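Local coordinates for protein putative oxidoreductase (Pseudomonas putida, PDB 3L6D) that probably binds NADP through a Rossmann-type domain and acts as an oxidoreductase related to 6-phosphogluconate dehydrogenases and reductive aminases, at residues B[61-66]-B[89-94]; B[110-115]-B[120-125]; B[188-193]-B[206-211]; B[250-255]-B[264-269]; B[27-32]-B[49-54]. One frame throughout, in Å; residues are numbered along the deposited sequence.

Interaction 1: B[61-66]-B[89-94]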
# COMPACT_ATOMS: atom_id res chain seq x y z
N ALA B 61 39.99 -15.35 -12.45
CA ALA B 61 40.16 -16.22 -11.29
C ALA B 61 38.86 -16.39 -10.47
O ALA B 61 38.55 -17.47 -9.99
CB ALA B 61 41.31 -15.70 -10.38
N ALA B 62 38.14 -15.30 -10.30
CA ALA B 62 36.85 -15.30 -9.58
C ALA B 62 35.80 -16.18 -10.32
O ALA B 62 35.07 -16.97 -9.69
CB ALA B 62 36.36 -13.89 -9.42
N LEU B 63 35.77 -16.07 -11.65
CA LEU B 63 34.89 -16.91 -12.47
C LEU B 63 35.21 -18.38 -12.34
O LEU B 63 34.28 -19.21 -12.23
CB LEU B 63 34.93 -16.49 -13.96
CG LEU B 63 34.29 -15.13 -14.21
CD1 LEU B 63 34.58 -14.67 -15.67
CD2 LEU B 63 32.77 -15.21 -13.94
N SER B 64 36.51 -18.70 -12.30
CA SER B 64 36.97 -20.07 -12.24
C SER B 64 36.72 -20.67 -10.87
O SER B 64 36.49 -21.88 -10.74
CB SER B 64 38.47 -20.17 -12.63
OG SER B 64 38.65 -19.83 -14.01
N ALA B 65 36.76 -19.82 -9.85
CA ALA B 65 36.78 -20.30 -8.45
C ALA B 65 35.47 -20.93 -7.99
O ALA B 65 35.48 -21.71 -7.03
CB ALA B 65 37.16 -19.18 -7.49
N SER B 66 34.36 -20.58 -8.63
CA SER B 66 33.01 -21.01 -8.15
C SER B 66 32.15 -21.42 -9.33
O SER B 66 32.36 -20.92 -10.41
CB SER B 66 32.34 -19.81 -7.45
OG SER B 66 33.18 -19.26 -6.45
N ALA B 89 36.64 -14.70 -21.42
CA ALA B 89 35.79 -15.52 -22.28
C ALA B 89 35.99 -17.00 -21.98
O ALA B 89 35.01 -17.74 -21.72
CB ALA B 89 36.03 -15.22 -23.75
N ARG B 90 37.25 -17.44 -21.98
CA ARG B 90 37.57 -18.81 -21.67
C ARG B 90 37.05 -19.21 -20.27
O ARG B 90 36.54 -20.31 -20.11
CB ARG B 90 39.07 -19.09 -21.86
CG ARG B 90 39.45 -20.55 -22.09
CD ARG B 90 40.30 -21.03 -20.92
NE ARG B 90 40.47 -22.49 -20.78
CZ ARG B 90 39.58 -23.32 -20.22
NH1 ARG B 90 38.39 -22.87 -19.80
NH2 ARG B 90 39.85 -24.62 -20.11
N ALA B 91 37.13 -18.31 -19.28
CA ALA B 91 36.71 -18.65 -17.91
C ALA B 91 35.20 -18.65 -17.67
O ALA B 91 34.74 -19.14 -16.64
CB ALA B 91 37.40 -17.74 -16.89
N LEU B 92 34.42 -18.09 -18.61
CA LEU B 92 32.96 -18.23 -18.60
C LEU B 92 32.43 -19.66 -18.85
O LEU B 92 31.29 -19.98 -18.45
CB LEU B 92 32.34 -17.28 -19.65
CG LEU B 92 32.54 -15.79 -19.34
CD1 LEU B 92 32.12 -14.89 -20.52
CD2 LEU B 92 31.75 -15.37 -18.06
N ALA B 93 33.20 -20.52 -19.53
CA ALA B 93 32.69 -21.84 -19.96
C ALA B 93 32.20 -22.61 -18.73
O ALA B 93 32.92 -22.68 -17.73
CB ALA B 93 33.77 -22.67 -20.67
N HIS B 94 30.99 -23.16 -18.81
CA HIS B 94 30.42 -23.95 -17.72
C HIS B 94 30.23 -23.20 -16.40
O HIS B 94 30.13 -23.83 -15.34
CB HIS B 94 31.25 -25.21 -17.50
CG HIS B 94 31.51 -25.94 -18.76
ND1 HIS B 94 30.49 -26.32 -19.62
CD2 HIS B 94 32.67 -26.31 -19.35
CE1 HIS B 94 31.01 -26.93 -20.66
NE2 HIS B 94 32.33 -26.96 -20.51
O HOH W 1 36.19 -20.91 -15.48

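Interaction 2: B[110-115]-B[120-125]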
# COMPACT_ATOMS: atom_id res chain seq x y z
N ALA B 110 21.94 -9.09 -25.46
CA ALA B 110 23.31 -9.10 -25.96
C ALA B 110 24.26 -9.77 -24.94
O ALA B 110 25.18 -10.50 -25.33
CB ALA B 110 23.78 -7.69 -26.30
N LEU B 111 24.04 -9.54 -23.64
CA LEU B 111 24.89 -10.15 -22.58
C LEU B 111 24.69 -11.63 -22.44
O LEU B 111 25.66 -12.40 -22.30
CB LEU B 111 24.63 -9.53 -21.23
CG LEU B 111 25.22 -8.14 -21.15
CD1 LEU B 111 24.53 -7.37 -19.99
CD2 LEU B 111 26.72 -8.27 -20.98
N GLN B 112 23.41 -12.02 -22.44
CA GLN B 112 23.04 -13.41 -22.53
C GLN B 112 23.76 -14.04 -23.72
O GLN B 112 24.46 -15.03 -23.56
CB GLN B 112 21.52 -13.54 -22.68
CG GLN B 112 21.03 -14.96 -22.47
CD GLN B 112 19.53 -15.06 -22.57
OE1 GLN B 112 18.96 -14.95 -23.64
NE2 GLN B 112 18.88 -15.29 -21.45
N GLY B 113 23.65 -13.44 -24.91
CA GLY B 113 24.34 -13.96 -26.10
C GLY B 113 25.83 -14.15 -25.92
O GLY B 113 26.37 -15.20 -26.28
N LEU B 114 26.48 -13.15 -25.36
CA LEU B 114 27.90 -13.18 -25.09
C LEU B 114 28.30 -14.32 -24.14
O LEU B 114 29.24 -15.07 -24.42
CB LEU B 114 28.33 -11.85 -24.48
CG LEU B 114 29.82 -11.45 -24.50
CD1 LEU B 114 30.01 -9.91 -24.51
CD2 LEU B 114 30.59 -12.05 -23.36
N VAL B 115 27.59 -14.42 -23.02
CA VAL B 115 27.90 -15.46 -22.04
C VAL B 115 27.65 -16.85 -22.65
O VAL B 115 28.47 -17.80 -22.49
CB VAL B 115 27.09 -15.22 -20.73
CG1 VAL B 115 27.19 -16.41 -19.79
CG2 VAL B 115 27.58 -13.92 -20.01
N GLY B 120 28.86 -20.37 -21.25
CA GLY B 120 28.37 -20.16 -19.90
C GLY B 120 26.87 -20.01 -19.90
O GLY B 120 26.23 -20.16 -20.93
N HIS B 121 26.29 -19.70 -18.76
CA HIS B 121 24.84 -19.60 -18.66
C HIS B 121 24.58 -18.26 -18.04
O HIS B 121 25.34 -17.84 -17.14
CB HIS B 121 24.32 -20.71 -17.77
CG HIS B 121 24.81 -22.06 -18.19
ND1 HIS B 121 24.33 -22.71 -19.31
CD2 HIS B 121 25.80 -22.84 -17.69
CE1 HIS B 121 24.97 -23.86 -19.45
NE2 HIS B 121 25.87 -23.96 -18.49
N TYR B 122 23.57 -17.57 -18.53
CA TYR B 122 23.33 -16.21 -18.08
C TYR B 122 21.99 -16.13 -17.35
O TYR B 122 20.96 -16.54 -17.89
CB TYR B 122 23.34 -15.27 -19.28
CG TYR B 122 23.03 -13.86 -18.88
CD1 TYR B 122 24.04 -13.02 -18.39
CD2 TYR B 122 21.73 -13.36 -18.99
CE1 TYR B 122 23.75 -11.70 -18.04
CE2 TYR B 122 21.43 -12.06 -18.61
CZ TYR B 122 22.44 -11.24 -18.13
OH TYR B 122 22.12 -9.95 -17.75
N VAL B 123 22.01 -15.70 -16.09
CA VAL B 123 20.76 -15.40 -15.38
C VAL B 123 20.70 -13.94 -14.99
O VAL B 123 21.68 -13.41 -14.41
CB VAL B 123 20.62 -16.28 -14.07
CG1 VAL B 123 19.33 -15.94 -13.34
CG2 VAL B 123 20.66 -17.77 -14.41
N LYS B 124 19.60 -13.28 -15.32
CA LYS B 124 19.46 -11.88 -14.91
C LYS B 124 18.63 -11.89 -13.62
O LYS B 124 17.66 -12.61 -13.53
CB LYS B 124 18.71 -11.06 -15.97
CG LYS B 124 18.37 -9.62 -15.53
CD LYS B 124 17.49 -8.91 -16.65
CE LYS B 124 17.21 -7.42 -16.25
NZ LYS B 124 18.54 -6.74 -16.07
N GLY B 125 19.02 -11.11 -12.61
CA GLY B 125 18.22 -11.06 -11.38
C GLY B 125 17.79 -9.62 -11.08
O GLY B 125 18.47 -8.65 -11.48

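Interaction 3: B[188-193]-B[206-211]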
# COMPACT_ATOMS: atom_id res chain seq x y z
N VAL B 188 4.81 6.85 -2.60
CA VAL B 188 4.64 8.27 -2.84
C VAL B 188 3.23 8.79 -2.43
O VAL B 188 3.12 9.90 -1.91
CB VAL B 188 5.06 8.63 -4.28
CG1 VAL B 188 4.69 10.08 -4.61
CG2 VAL B 188 6.58 8.38 -4.46
N THR B 189 2.17 7.98 -2.61
CA THR B 189 0.83 8.37 -2.16
C THR B 189 0.86 8.61 -0.67
O THR B 189 0.18 9.51 -0.16
CB THR B 189 -0.31 7.34 -2.47
OG1 THR B 189 -0.12 6.13 -1.71
CG2 THR B 189 -0.42 7.04 -3.98
N PHE B 190 1.66 7.82 0.03
CA PHE B 190 1.80 8.00 1.46
C PHE B 190 2.51 9.32 1.79
O PHE B 190 2.02 10.08 2.63
CB PHE B 190 2.47 6.77 2.11
CG PHE B 190 2.59 6.87 3.59
CD1 PHE B 190 1.55 6.47 4.42
CD2 PHE B 190 3.78 7.36 4.18
CE1 PHE B 190 1.66 6.58 5.81
CE2 PHE B 190 3.91 7.47 5.58
CZ PHE B 190 2.85 7.08 6.39
N PHE B 191 3.65 9.60 1.13
CA PHE B 191 4.35 10.88 1.30
C PHE B 191 3.45 12.06 1.02
O PHE B 191 3.44 13.04 1.78
CB PHE B 191 5.68 10.96 0.49
CG PHE B 191 6.59 9.81 0.73
CD1 PHE B 191 6.70 9.23 2.00
CD2 PHE B 191 7.36 9.28 -0.31
CE1 PHE B 191 7.55 8.15 2.23
CE2 PHE B 191 8.22 8.20 -0.09
CZ PHE B 191 8.32 7.64 1.18
N GLU B 192 2.68 11.98 -0.06
CA GLU B 192 1.75 13.06 -0.44
C GLU B 192 0.67 13.33 0.64
O GLU B 192 0.37 14.48 0.95
CB GLU B 192 1.14 12.80 -1.85
CG GLU B 192 0.13 13.88 -2.32
CD GLU B 192 -0.47 13.63 -3.70
OE1 GLU B 192 0.16 14.01 -4.72
OE2 GLU B 192 -1.60 13.10 -3.78
N ALA B 193 0.10 12.26 1.20
CA ALA B 193 -0.99 12.39 2.18
C ALA B 193 -0.46 12.92 3.49
O ALA B 193 -1.05 13.83 4.07
CB ALA B 193 -1.72 11.05 2.38
N LYS B 206 3.86 13.21 14.18
CA LYS B 206 2.90 12.36 14.92
C LYS B 206 1.87 11.69 14.01
O LYS B 206 1.34 10.59 14.30
CB LYS B 206 2.27 13.09 16.10
CG LYS B 206 1.44 12.16 17.02
CD LYS B 206 1.77 12.37 18.50
CE LYS B 206 1.08 13.59 19.11
NZ LYS B 206 1.86 14.82 18.83
N THR B 207 1.67 12.30 12.85
CA THR B 207 0.61 11.90 11.97
C THR B 207 1.00 10.71 11.11
O THR B 207 0.15 9.86 10.79
CB THR B 207 0.14 13.09 11.16
OG1 THR B 207 -0.12 14.18 12.08
CG2 THR B 207 -1.13 12.77 10.42
N ALA B 208 2.28 10.63 10.76
CA ALA B 208 2.76 9.57 9.88
C ALA B 208 2.46 8.22 10.47
O ALA B 208 1.89 7.37 9.80
CB ALA B 208 4.30 9.72 9.61
N ARG B 209 2.82 8.00 11.74
CA ARG B 209 2.59 6.66 12.32
C ARG B 209 1.09 6.33 12.40
O ARG B 209 0.68 5.21 12.08
CB ARG B 209 3.25 6.46 13.68
CG ARG B 209 2.99 5.08 14.26
CD ARG B 209 4.04 4.72 15.29
NE ARG B 209 5.18 4.13 14.60
CZ ARG B 209 6.42 4.12 15.07
NH1 ARG B 209 6.70 4.69 16.25
NH2 ARG B 209 7.39 3.54 14.37
N LEU B 210 0.29 7.30 12.83
CA LEU B 210 -1.16 7.11 12.87
C LEU B 210 -1.75 6.83 11.50
O LEU B 210 -2.64 5.99 11.38
CB LEU B 210 -1.88 8.30 13.50
CG LEU B 210 -3.35 8.02 13.88
CD1 LEU B 210 -3.47 6.85 14.89
CD2 LEU B 210 -4.09 9.28 14.42
N LEU B 211 -1.27 7.52 10.47
CA LEU B 211 -1.82 7.32 9.13
C LEU B 211 -1.53 5.89 8.66
O LEU B 211 -2.43 5.19 8.21
CB LEU B 211 -1.27 8.35 8.13
CG LEU B 211 -2.24 8.75 7.00
CD1 LEU B 211 -1.86 10.07 6.32
CD2 LEU B 211 -2.36 7.66 5.96

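Interaction 4: B[250-255]-B[264-269]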
# COMPACT_ATOMS: atom_id res chain seq x y z
N ALA B 250 -13.88 12.82 -5.33
CA ALA B 250 -14.07 14.25 -5.62
C ALA B 250 -14.24 15.11 -4.35
O ALA B 250 -13.75 16.24 -4.31
CB ALA B 250 -15.24 14.46 -6.59
N HIS B 251 -14.91 14.57 -3.33
CA HIS B 251 -15.11 15.27 -2.06
C HIS B 251 -13.77 15.44 -1.35
O HIS B 251 -13.46 16.53 -0.82
CB HIS B 251 -16.07 14.50 -1.13
CG HIS B 251 -17.54 14.67 -1.44
ND1 HIS B 251 -18.19 15.89 -1.36
CD2 HIS B 251 -18.49 13.77 -1.79
CE1 HIS B 251 -19.47 15.73 -1.66
NE2 HIS B 251 -19.68 14.45 -1.91
N ILE B 252 -12.97 14.36 -1.32
CA ILE B 252 -11.64 14.40 -0.72
C ILE B 252 -10.78 15.44 -1.46
O ILE B 252 -10.15 16.28 -0.83
CB ILE B 252 -10.97 12.99 -0.72
CG1 ILE B 252 -11.69 12.07 0.26
CG2 ILE B 252 -9.46 13.06 -0.36
CD1 ILE B 252 -11.46 10.55 -0.04
N ALA B 253 -10.82 15.40 -2.80
CA ALA B 253 -10.01 16.31 -3.64
C ALA B 253 -10.39 17.77 -3.43
O ALA B 253 -9.55 18.66 -3.54
CB ALA B 253 -10.10 15.93 -5.10
N GLN B 254 -11.65 17.99 -3.07
CA GLN B 254 -12.14 19.34 -2.86
C GLN B 254 -11.68 19.93 -1.51
O GLN B 254 -11.26 21.11 -1.45
CB GLN B 254 -13.65 19.35 -3.04
CG GLN B 254 -14.22 20.68 -3.37
CD GLN B 254 -15.14 21.15 -2.28
OE1 GLN B 254 -14.81 22.08 -1.54
NE2 GLN B 254 -16.30 20.50 -2.16
N SER B 255 -11.73 19.12 -0.44
CA SER B 255 -11.21 19.53 0.87
C SER B 255 -9.71 19.79 0.79
O SER B 255 -9.18 20.68 1.46
CB SER B 255 -11.46 18.46 1.92
OG SER B 255 -12.78 18.00 1.81
N PRO B 264 -0.84 16.23 -6.75
CA PRO B 264 -0.96 15.75 -8.13
C PRO B 264 -1.26 14.26 -8.24
O PRO B 264 -1.93 13.87 -9.20
CB PRO B 264 0.43 16.03 -8.71
CG PRO B 264 1.34 16.05 -7.50
CD PRO B 264 0.51 16.74 -6.47
N VAL B 265 -0.76 13.45 -7.30
CA VAL B 265 -0.98 11.99 -7.37
C VAL B 265 -2.45 11.73 -7.14
O VAL B 265 -3.11 11.06 -7.94
CB VAL B 265 -0.10 11.18 -6.39
CG1 VAL B 265 -0.33 9.67 -6.60
CG2 VAL B 265 1.38 11.50 -6.60
N PHE B 266 -3.00 12.31 -6.07
CA PHE B 266 -4.46 12.16 -5.85
C PHE B 266 -5.34 12.71 -6.96
O PHE B 266 -6.36 12.11 -7.30
CB PHE B 266 -4.93 12.68 -4.48
CG PHE B 266 -6.25 12.12 -4.08
CD1 PHE B 266 -6.36 10.76 -3.69
CD2 PHE B 266 -7.41 12.86 -4.19
CE1 PHE B 266 -7.59 10.21 -3.36
CE2 PHE B 266 -8.64 12.31 -3.87
CZ PHE B 266 -8.73 10.99 -3.44
N ASP B 267 -4.92 13.82 -7.55
CA ASP B 267 -5.65 14.37 -8.70
C ASP B 267 -5.69 13.33 -9.83
O ASP B 267 -6.70 13.19 -10.52
CB ASP B 267 -4.95 15.62 -9.22
CG ASP B 267 -5.12 16.83 -8.30
OD1 ASP B 267 -5.97 16.77 -7.38
OD2 ASP B 267 -4.41 17.84 -8.50
N ALA B 268 -4.57 12.62 -10.01
CA ALA B 268 -4.45 11.68 -11.11
C ALA B 268 -5.37 10.49 -10.82
O ALA B 268 -6.05 9.97 -11.71
CB ALA B 268 -3.01 11.24 -11.27
N VAL B 269 -5.38 10.06 -9.56
CA VAL B 269 -6.25 8.98 -9.11
C VAL B 269 -7.71 9.34 -9.35
O VAL B 269 -8.49 8.49 -9.80
CB VAL B 269 -6.02 8.73 -7.61
CG1 VAL B 269 -7.18 7.88 -7.00
CG2 VAL B 269 -4.63 8.11 -7.42

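Interaction 5: B[27-32]-B[49-54]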
# COMPACT_ATOMS: atom_id res chain seq x y z
N VAL B 27 26.02 -11.36 3.46
CA VAL B 27 24.89 -12.25 3.77
C VAL B 27 25.26 -13.70 3.46
O VAL B 27 25.10 -14.62 4.31
CB VAL B 27 23.58 -11.76 3.03
CG1 VAL B 27 22.58 -12.89 2.79
CG2 VAL B 27 22.92 -10.66 3.86
N LEU B 28 25.80 -13.91 2.26
CA LEU B 28 26.22 -15.24 1.85
C LEU B 28 27.32 -15.81 2.77
O LEU B 28 27.21 -16.98 3.17
CB LEU B 28 26.66 -15.25 0.38
CG LEU B 28 25.55 -14.88 -0.60
CD1 LEU B 28 26.20 -14.57 -1.99
CD2 LEU B 28 24.53 -16.05 -0.70
N LEU B 29 28.33 -14.99 3.15
CA LEU B 29 29.31 -15.46 4.15
C LEU B 29 28.67 -15.81 5.49
O LEU B 29 29.01 -16.85 6.10
CB LEU B 29 30.40 -14.42 4.42
CG LEU B 29 31.45 -14.16 3.36
CD1 LEU B 29 32.07 -12.81 3.72
CD2 LEU B 29 32.53 -15.31 3.35
N LYS B 30 27.74 -14.98 5.93
CA LYS B 30 27.03 -15.21 7.19
C LYS B 30 26.24 -16.53 7.17
O LYS B 30 26.13 -17.20 8.19
CB LYS B 30 26.13 -14.00 7.52
CG LYS B 30 25.33 -14.11 8.81
CD LYS B 30 26.12 -13.56 10.00
CE LYS B 30 25.50 -14.00 11.36
NZ LYS B 30 24.02 -13.70 11.42
N GLN B 31 25.71 -16.89 6.01
CA GLN B 31 24.94 -18.11 5.84
C GLN B 31 25.82 -19.35 5.71
O GLN B 31 25.30 -20.46 5.60
CB GLN B 31 24.03 -17.98 4.60
CG GLN B 31 22.91 -16.94 4.78
CD GLN B 31 22.27 -16.51 3.46
OE1 GLN B 31 22.68 -16.95 2.38
NE2 GLN B 31 21.27 -15.64 3.54
N GLY B 32 27.14 -19.18 5.72
CA GLY B 32 28.04 -20.32 5.59
C GLY B 32 28.60 -20.66 4.21
O GLY B 32 29.29 -21.67 4.08
N VAL B 49 37.27 -9.61 3.13
CA VAL B 49 38.36 -10.52 3.48
C VAL B 49 38.36 -10.80 4.99
O VAL B 49 38.47 -11.95 5.43
CB VAL B 49 39.74 -9.98 2.98
CG1 VAL B 49 40.90 -10.85 3.49
CG2 VAL B 49 39.77 -9.98 1.45
N ALA B 50 38.23 -9.73 5.77
CA ALA B 50 38.21 -9.82 7.23
C ALA B 50 37.04 -10.75 7.70
O ALA B 50 37.19 -11.51 8.67
CB ALA B 50 38.04 -8.41 7.82
N ALA B 51 35.93 -10.68 6.97
CA ALA B 51 34.71 -11.49 7.24
C ALA B 51 34.78 -12.92 6.69
O ALA B 51 33.80 -13.66 6.82
CB ALA B 51 33.46 -10.78 6.71
N GLY B 52 35.92 -13.32 6.10
CA GLY B 52 36.11 -14.66 5.52
C GLY B 52 36.07 -14.84 4.00
O GLY B 52 36.29 -15.96 3.51
N ALA B 53 35.82 -13.78 3.22
CA ALA B 53 35.92 -13.89 1.75
C ALA B 53 37.35 -14.09 1.23
O ALA B 53 38.31 -13.55 1.81
CB ALA B 53 35.28 -12.66 1.03
N HIS B 54 37.49 -14.82 0.12
CA HIS B 54 38.79 -15.04 -0.52
C HIS B 54 38.92 -13.98 -1.60
O HIS B 54 38.07 -13.90 -2.48
CB HIS B 54 38.82 -16.41 -1.20
CG HIS B 54 40.04 -16.63 -2.05
ND1 HIS B 54 41.25 -17.03 -1.52
CD2 HIS B 54 40.23 -16.49 -3.38
CE1 HIS B 54 42.14 -17.13 -2.50
NE2 HIS B 54 41.54 -16.80 -3.64

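Interaction 1: B[61-66]-B[89-94]
Leu63 and Ala91 bring helix 59-65 against helix 88-92, the leucine laying its CB 4.0 Å from CB of Ala91. That same Leu63 CB also lies 3.8 Å from Ala91 O, so the base of the leucine rests on both the methyl and the carbonyl of one small residue. Alanine suits this place because its single carbon lets the two backbones come close: the CA atoms of Ser64 and Ala91 are 5.9 Å apart. Further out, Leu63 holds CG anti to its own carbonyl carbon (chi1 -69°), and CD1 then meets CD2 of Leu92 at 3.8 Å. The two leucines lie at a slant to each other and touch through one methyl each. Leu92 leaves its backbone pointing away from the other helix, and it is the end of its side chain that returns to make this contact.

The outer margin of the contact is polar. Ser64, with OG likewise beside its backbone N, sets that oxygen 3.8 Å from CB of Ala91 while hydrogen-bonding to Lys60 O one turn back. A water 3.1 Å from Ser64 OG donates to Ala91 O, at 2.6 Å, and so ties the helices together at the solvent-facing margin. Serine serves well at this exposed position, since it satisfies itself within its helix and still holds the water. Inward, both Leu63 and Leu92 touch Ile97 of strand 96-99. Short helices packed side by side, with leucines directed onto a parallel strand, are the helical layer of a Rossmann-type nucleotide-binding fold.

Interaction 2: B[110-115]-B[120-125]
Val115 O receives the backbone N-H of Gly120 at 2.9 Å, with an N-H...O angle of 153°. This bond closes the short connection by which the chain leaves helix 105-117 and enters strand 121-128, the strand segment running back at 154° to the helix segment. Glycine suits position 120: a side-chain carbon there would head straight for CG1 of Val115. That methyl is already close to the strand, 3.5 Å from His121 O.

Tyr122 carries most of the apolar contact. With CG anti to its backbone N (chi1 177°), the ring stands up from the strand and lies against the helix. One face is turned to the helix backbone, and Gln112 N sits 4.0 Å above the plane of the Tyr122 ring, over its centre. Gln112 runs across the tyrosine at about a right angle, placing CB 3.7 Å from CD2 of Tyr122, so its aliphatic part does the packing while its amide lies beyond. Val115 brings CG2 to 4.0 Å from Tyr122 CD1, and Leu111 CB approaches CE1 of Tyr122 at the same distance. The hydroxyl passes beyond these carbons to hydrogen-bond Asp99 OD2 at the end of strand 96-99, and Trp169 of helix 169-199 also packs on the tyrosine side chain.

Tyrosine therefore does two jobs: its flat carbon surface seals helix to strand, and its buried hydroxyl finds an acidic partner. The bond to Asp99 probably restrains the ring's rotation and steadies its hydroxyl end, while the Val115-Gly120 bond pins the turn in this beta-alpha-beta crossover.

Interaction 3: B[188-193]-B[206-211]
Phe190 reaches across to Ala208 and Leu211, joining helix 169-199 to helix 204-232 where the axes of the two segments come no nearer than 10.9 Å. Its CB makes no contact with the second segment. From there CG lies anti to the backbone N (chi1 -178°), and this extended course carries the ring toward the other helix. Along one side of the ring, CE1 lies 4.1 Å from Leu211 CB. The leucine's CD2 is 4.2 Å from the same CE1, for the two side chains run alongside one another, pointing opposite ways. At the tip, CZ of Phe190 reaches Ala208 O at 3.6 Å. This oxygen sits at the ring edge and in its plane, where the C-H bonds present their slightly positive rim. The methyl of Ala208 is a little farther, 4.4 Å from Phe190 CZ.

A turn along, Ala193 CB meets CD1 of Leu211 at 4.1 Å. The leucine thus meets the ring with CB and CD2 and the alanine methyl with CD1, and the small alanine lets this branch come up to the helix. The two segments run at 134°, so the contact is local. Phenylalanine fits because its long flat ring carries carbon from one helix to the other's backbone carbonyl.

The second subunit finishes the surroundings: its His182 meets Phe190 edge-to-face, and the same histidine hydrogen-bonds Thr189 OG1. Between the two segments themselves, apolar carbon does nearly all the work, tempered by one weakly electrostatic edge contact with a carbonyl.

Interaction 4: B[250-255]-B[264-269]
Ile252 and Phe266 form the close-packed side of the contact between helix 242-259 and helix 264-281. The isoleucine's CG2 lies 3.7 Å from Phe266 CE2 and 3.8 Å from its CZ, the two side chains crossing at about a right angle. Phe266 gets there because its CG is anti to the backbone N (chi1 -160°), which swings the ring across to the neighbouring helix. The ring corner then slips between residues: Phe266 CE2 is 3.9 Å from Ala253 N and 4.1 Å from CB of the same alanine. A beta-branched isoleucine gives the ring a broad wall, and alanine beside it lets the aromatic come down to the helix backbone.

A serine in place of Phe266 would probably open a gap against Ile252 and leave Phe249, which also touches this side chain, without its aromatic neighbour.

The other margin is looser. Asp267 comes no nearer than 4.8 Å and spends OD1 on His257 instead. Within the first helix, His251 O takes two donors from opposite faces of its plane, Ser255 N and Ser255 OG, the hydroxyl at 3.1 Å. Glu192 of helix 169-199 meanwhile accepts from the backbone N atoms of Val265 and Phe266, while Ile252 packs on His180 of the second subunit. The contact joins two consecutive helices of the helical C-terminal domain, of the kind found in the 6-phosphogluconate dehydrogenase and reductive aminase families.

Interaction 5: B[27-32]-B[49-54]
Two helices of the Rossmann-type domain, 19-30 and 42-50, flank strand 35-38 in the chain, and the contact joins their C-terminal ends through Leu29. This leucine keeps CG anti to its carbonyl carbon (chi1 -72°), and its two methyls divide the far side between them. CD1 lies 3.7 Å from Ala51 O and 3.9 Å from Ala51 CB; it also meets CB of Ala53 at 4.2 Å. The other branch, CD2, presses on bare backbone, 3.6 Å from both Gly52 C and Ala53 N.

Small residues suit this place, for they let a helix-borne leucine reach the main chain of the turn. Gly52 serves a second end as well: its positive phi of 105° would drive a side chain against the preceding carbonyl, and it ends its helix in a Schellman motif. Gly32 closes the other helix in the same way, with its N bonded to Leu29 O at 3.0 Å. The leucine thus anchors one glycine-ended helix on the exit of another.

With an alanine in place of Leu29, the Gly52-Ala53 backbone is likely to lose its apolar cover, and a gap would probably open over Val35, which Leu29 also touches. Ala53 also touches Ile37 of the same strand, and His54 then enters the sheet by pairing with Val35 and Ile37. Helix ends packed beside a parallel strand in this manner belong to the repeating beta-alpha-beta layout of the dinucleotide-binding fold.

In the fold
Interactions 1, 2 and 5 lie in the Rossmann-type domain, whereas interactions 3 and 4 lie in the helical C-terminal domain. Strand 96-99 connects interactions 1 and 2: Ile97 touches Leu63, Leu92 and Val115. Interaction 2 alone sets helix on strand and has a direct backbone bond; interaction 1 uses a water at its rim, and interaction 5, the most exposed, is one leucine on a turn of small residues. Interactions 3 and 4 each rely on a phenylalanine reaching between helices. They meet through Glu192, which binds the start of helix 264-281, and both abut the second subunit, which touches none of the other three. Some 56 Å separates the centres of interactions 1 and 4.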